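Local atomic coordinates of DNA replication regulator protein HobA (Helicobacter pylori, PDB entry 2UVP), a protein that is required to initiate DNA replication and increases the binding of the initiator DnaA to the oriC region. Residues A[16-19]-A[20-23]; A[176-180]-A[181-185]. All blocks are in the same frame, centred on the assembly; numbering follows the deposited sequence.

Both contacts are local, each made within one unbroken run of chain, and together they illustrate how a helix continues and how it ends. Following the chain from the N terminus, contact 1 lies in the middle of helix 10-28, which extends well away from the parallel sheet and meets another chain of the four-chain assembly. Contact 2 comes near the C terminus, where helix 161-180 stops and the chain turns into strand 184-185, which pairs with a strand of another subunit. The two follow in series, neither nesting nor crossing, with centres about 37 Å apart. Neither closes a long loop; contact 1 joins successive turns of one helix, contact 2 a helix to the following strand.

Contact 1 of 2, residues A[16-19]-A[20-23]; sequences EFIR and DQGE. Unlike the reference sequence in segment 16-19: Ile18 (reference Val).
Arg19 and Asp20, neighbours on helix 10-28, form a salt bridge, with Arg19 NH1 2.7 Å from Asp20 OD1. The arginine chain is straight as far as CD and then bends (chi3 29°), which swings the guanidinium back alongside the carboxylate, the planes 75° apart. Water 1 closes the pair into a ring: it lies in the guanidinium plane at its edge, accepts from Arg19 NH2 at 2.7 Å and donates to Asp20 OD2 at 2.9 Å.

Backbone bonds follow the helical i to i+4 pattern, the last from Glu23 N to Arg19 O at 3.1 Å. Gln21 OE1 accepts a hydrogen bond from a polar side chain of another subunit.

Packing accounts for the rest. Glu23 runs extended beside Arg19 and sets OE2 3.4 Å from Arg19 CG, against the aliphatic stem. On another flank, Gln21 NE2 approaches the edge of the Phe17 ring at CE2 (3.8 Å), while Gln21 OE1 lies 3.5 Å from Ile18 CD1.

Both flanks reach another subunit, Gln21 by its hydrogen bond and Arg19 by packing on an acidic side chain. Asp20 probably balances Arg19; Glu23 OE1, 4.4 Å from Arg19 NH1 and beyond a salt bridge, probably tips the field negative.

Contact 2 of 2, residues A[176-180]-A[181-185]; sequences LFSVL and YNKVT
Ser178 O takes two backbone donors at once where helix 161-180 ends, and they reach it very differently. Lys183 N comes in nearly along the C=O axis at 2.8 Å, whereas Val184 N, at 3.2 Å, stands well above the carbonyl plane. The first of these is the 6→1 bond of a Schellman motif; the 5→2 bond nested inside it joins Asn182 N to Val179 O at 3.1 Å, again from above the carbonyl plane. Asn182, with its positive phi, is the C-prime residue that turns the chain back. Val179 O is also held by water 2, which donates to it and to Val184 O and so spans the turn. Beside this bridge, Val179 CA directs its hydrogen at Val184 O, 3.5 Å away.

Two side-chain contacts accompany the turn. Phe177 and Tyr181 lie side by side as an offset edge-to-face pair with planes at 68°: the Phe177 edge, led by CD2, meets the Tyr181 face 3.5 Å from CZ. Each CG sits beside its own backbone N (chi1 -80° and -65°), which sends the rings the same way. Farther round, Ser178 CB rests on Val184 CG2 at 3.7 Å, while Ser178 OG bonds back to Asn174 O.

Strand 184-185 pairs in a parallel ladder with a strand of another subunit, so that beta structure runs across the interface. Ser178 O is thus satisfied by the reversing backbone, and Val179 O, which receives Asn182 N off its lone pairs, has water 2 as a second donor; these bonds are consistent with a fixed direction of departure for the strand.

Contact 1 of 2, residues A[16-19]-A[20-23]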
# COMPACT_ATOMS: atom_id res chain seq x y z
N GLU A 16 -36.23 -14.49 -5.41
CA GLU A 16 -36.67 -14.47 -4.01
C GLU A 16 -35.65 -13.74 -3.13
O GLU A 16 -35.99 -12.93 -2.26
CB GLU A 16 -36.84 -15.89 -3.46
CG GLU A 16 -37.80 -16.82 -4.22
CD GLU A 16 -37.66 -18.30 -3.77
OE1 GLU A 16 -37.91 -19.21 -4.60
OE2 GLU A 16 -37.27 -18.57 -2.61
N PHE A 17 -34.38 -14.06 -3.36
CA PHE A 17 -33.32 -13.48 -2.57
C PHE A 17 -33.33 -11.96 -2.72
O PHE A 17 -33.22 -11.24 -1.74
CB PHE A 17 -31.94 -14.03 -2.98
CG PHE A 17 -30.82 -13.52 -2.12
CD1 PHE A 17 -30.41 -14.23 -1.00
CD2 PHE A 17 -30.18 -12.30 -2.41
CE1 PHE A 17 -29.37 -13.75 -0.18
CE2 PHE A 17 -29.15 -11.81 -1.58
CZ PHE A 17 -28.75 -12.54 -0.49
N ILE A 18 -33.45 -11.49 -3.95
CA ILE A 18 -33.47 -10.05 -4.24
C ILE A 18 -34.65 -9.36 -3.57
O ILE A 18 -34.52 -8.29 -2.94
CB ILE A 18 -33.45 -9.82 -5.77
CG1 ILE A 18 -32.05 -10.15 -6.29
CG2 ILE A 18 -33.77 -8.37 -6.14
CD1 ILE A 18 -30.98 -9.46 -5.51
N ARG A 19 -35.82 -9.98 -3.70
CA ARG A 19 -37.01 -9.39 -3.09
C ARG A 19 -36.81 -9.25 -1.58
O ARG A 19 -37.03 -8.18 -1.03
CB ARG A 19 -38.26 -10.19 -3.44
CG ARG A 19 -39.54 -9.61 -2.80
CD ARG A 19 -40.80 -10.45 -3.15
NE ARG A 19 -40.52 -11.87 -3.39
CZ ARG A 19 -40.20 -12.77 -2.45
NH1 ARG A 19 -40.08 -12.42 -1.17
NH2 ARG A 19 -39.99 -14.04 -2.81
N ASP A 20 -36.34 -10.32 -0.95
CA ASP A 20 -36.15 -10.35 0.49
C ASP A 20 -35.05 -9.35 0.91
O ASP A 20 -35.16 -8.69 1.94
CB ASP A 20 -35.78 -11.76 0.96
CG ASP A 20 -36.95 -12.75 0.88
OD1 ASP A 20 -38.10 -12.32 0.67
OD2 ASP A 20 -36.69 -13.97 1.03
N GLN A 21 -34.00 -9.24 0.10
CA GLN A 21 -32.88 -8.37 0.44
C GLN A 21 -33.36 -6.91 0.56
O GLN A 21 -33.05 -6.20 1.52
CB GLN A 21 -31.80 -8.50 -0.64
CG GLN A 21 -30.49 -7.79 -0.34
CD GLN A 21 -29.58 -7.81 -1.55
OE1 GLN A 21 -30.02 -7.56 -2.68
NE2 GLN A 21 -28.31 -8.08 -1.32
N GLY A 22 -34.15 -6.48 -0.42
CA GLY A 22 -34.62 -5.10 -0.46
C GLY A 22 -35.65 -4.88 0.64
O GLY A 22 -35.69 -3.82 1.24
N GLU A 23 -36.47 -5.89 0.93
CA GLU A 23 -37.49 -5.77 1.97
C GLU A 23 -36.87 -5.58 3.35
O GLU A 23 -37.33 -4.76 4.15
CB GLU A 23 -38.48 -6.96 1.92
CG GLU A 23 -39.40 -6.86 0.70
CD GLU A 23 -40.45 -7.98 0.59
OE1 GLU A 23 -40.45 -8.89 1.46
OE2 GLU A 23 -41.26 -7.94 -0.37
O HOH W 1 -38.92 -14.94 -0.55

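Contact 2 of 2, residues A[176-180]-A[181-185]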
# COMPACT_ATOMS: atom_id res chain seq x y z
N LEU A 176 -20.83 18.09 8.58
CA LEU A 176 -19.62 18.92 8.46
C LEU A 176 -19.75 20.07 7.45
O LEU A 176 -19.44 21.21 7.78
CB LEU A 176 -18.42 18.04 8.08
CG LEU A 176 -17.11 18.74 7.75
CD1 LEU A 176 -16.62 19.59 8.92
CD2 LEU A 176 -16.05 17.70 7.35
N PHE A 177 -20.17 19.76 6.22
CA PHE A 177 -20.24 20.77 5.18
C PHE A 177 -21.42 21.70 5.38
O PHE A 177 -21.36 22.89 5.02
CB PHE A 177 -20.20 20.15 3.79
CG PHE A 177 -18.82 19.78 3.38
CD1 PHE A 177 -18.26 18.58 3.79
CD2 PHE A 177 -18.05 20.67 2.65
CE1 PHE A 177 -16.97 18.24 3.45
CE2 PHE A 177 -16.74 20.35 2.30
CZ PHE A 177 -16.20 19.14 2.71
N SER A 178 -22.48 21.18 5.98
CA SER A 178 -23.58 22.03 6.40
C SER A 178 -23.08 23.14 7.32
O SER A 178 -23.50 24.29 7.16
CB SER A 178 -24.71 21.23 7.05
OG SER A 178 -25.42 20.54 6.04
N VAL A 179 -22.20 22.84 8.26
CA VAL A 179 -21.67 23.93 9.09
C VAL A 179 -20.61 24.76 8.37
O VAL A 179 -20.61 25.99 8.48
CB VAL A 179 -21.37 23.58 10.60
CG1 VAL A 179 -21.87 22.20 11.03
CG2 VAL A 179 -19.94 23.85 11.00
N LEU A 180 -19.75 24.12 7.58
CA LEU A 180 -18.75 24.85 6.81
C LEU A 180 -19.36 25.84 5.82
O LEU A 180 -18.84 26.95 5.63
CB LEU A 180 -17.80 23.89 6.08
CG LEU A 180 -16.74 23.24 6.95
CD1 LEU A 180 -15.99 22.16 6.16
CD2 LEU A 180 -15.77 24.28 7.50
N TYR A 181 -20.45 25.44 5.17
CA TYR A 181 -21.08 26.30 4.18
C TYR A 181 -22.21 27.12 4.82
O TYR A 181 -23.18 27.47 4.16
CB TYR A 181 -21.57 25.47 2.98
CG TYR A 181 -20.45 24.81 2.18
CD1 TYR A 181 -19.13 25.23 2.30
CD2 TYR A 181 -20.73 23.78 1.28
CE1 TYR A 181 -18.09 24.62 1.57
CE2 TYR A 181 -19.70 23.17 0.52
CZ TYR A 181 -18.39 23.60 0.68
OH TYR A 181 -17.38 23.01 -0.06
N ASN A 182 -22.04 27.41 6.11
CA ASN A 182 -23.00 28.15 6.94
C ASN A 182 -24.51 27.93 6.67
O ASN A 182 -25.28 28.87 6.53
CB ASN A 182 -22.64 29.65 7.01
CG ASN A 182 -22.28 30.25 5.66
OD1 ASN A 182 -23.00 30.06 4.67
ND2 ASN A 182 -21.19 30.99 5.62
N LYS A 183 -24.89 26.66 6.60
CA LYS A 183 -26.29 26.28 6.44
C LYS A 183 -26.89 25.96 7.82
O LYS A 183 -28.10 26.09 8.05
CB LYS A 183 -26.40 25.07 5.50
CG LYS A 183 -27.68 24.23 5.65
CD LYS A 183 -28.77 24.63 4.68
CE LYS A 183 -30.11 24.00 5.06
NZ LYS A 183 -30.07 22.51 5.04
N VAL A 184 -26.01 25.53 8.72
CA VAL A 184 -26.36 25.02 10.02
C VAL A 184 -25.38 25.62 11.01
O VAL A 184 -24.19 25.77 10.68
CB VAL A 184 -26.21 23.46 10.04
CG1 VAL A 184 -26.27 22.92 11.44
CG2 VAL A 184 -27.28 22.81 9.18
N THR A 185 -25.84 25.98 12.20
CA THR A 185 -24.93 26.46 13.24
C THR A 185 -24.87 25.50 14.42
O THR A 185 -25.89 24.97 14.85
CB THR A 185 -25.27 27.91 13.73
OG1 THR A 185 -24.44 28.24 14.85
CG2 THR A 185 -26.73 28.04 14.14
O HOH W 2 -22.37 27.46 9.91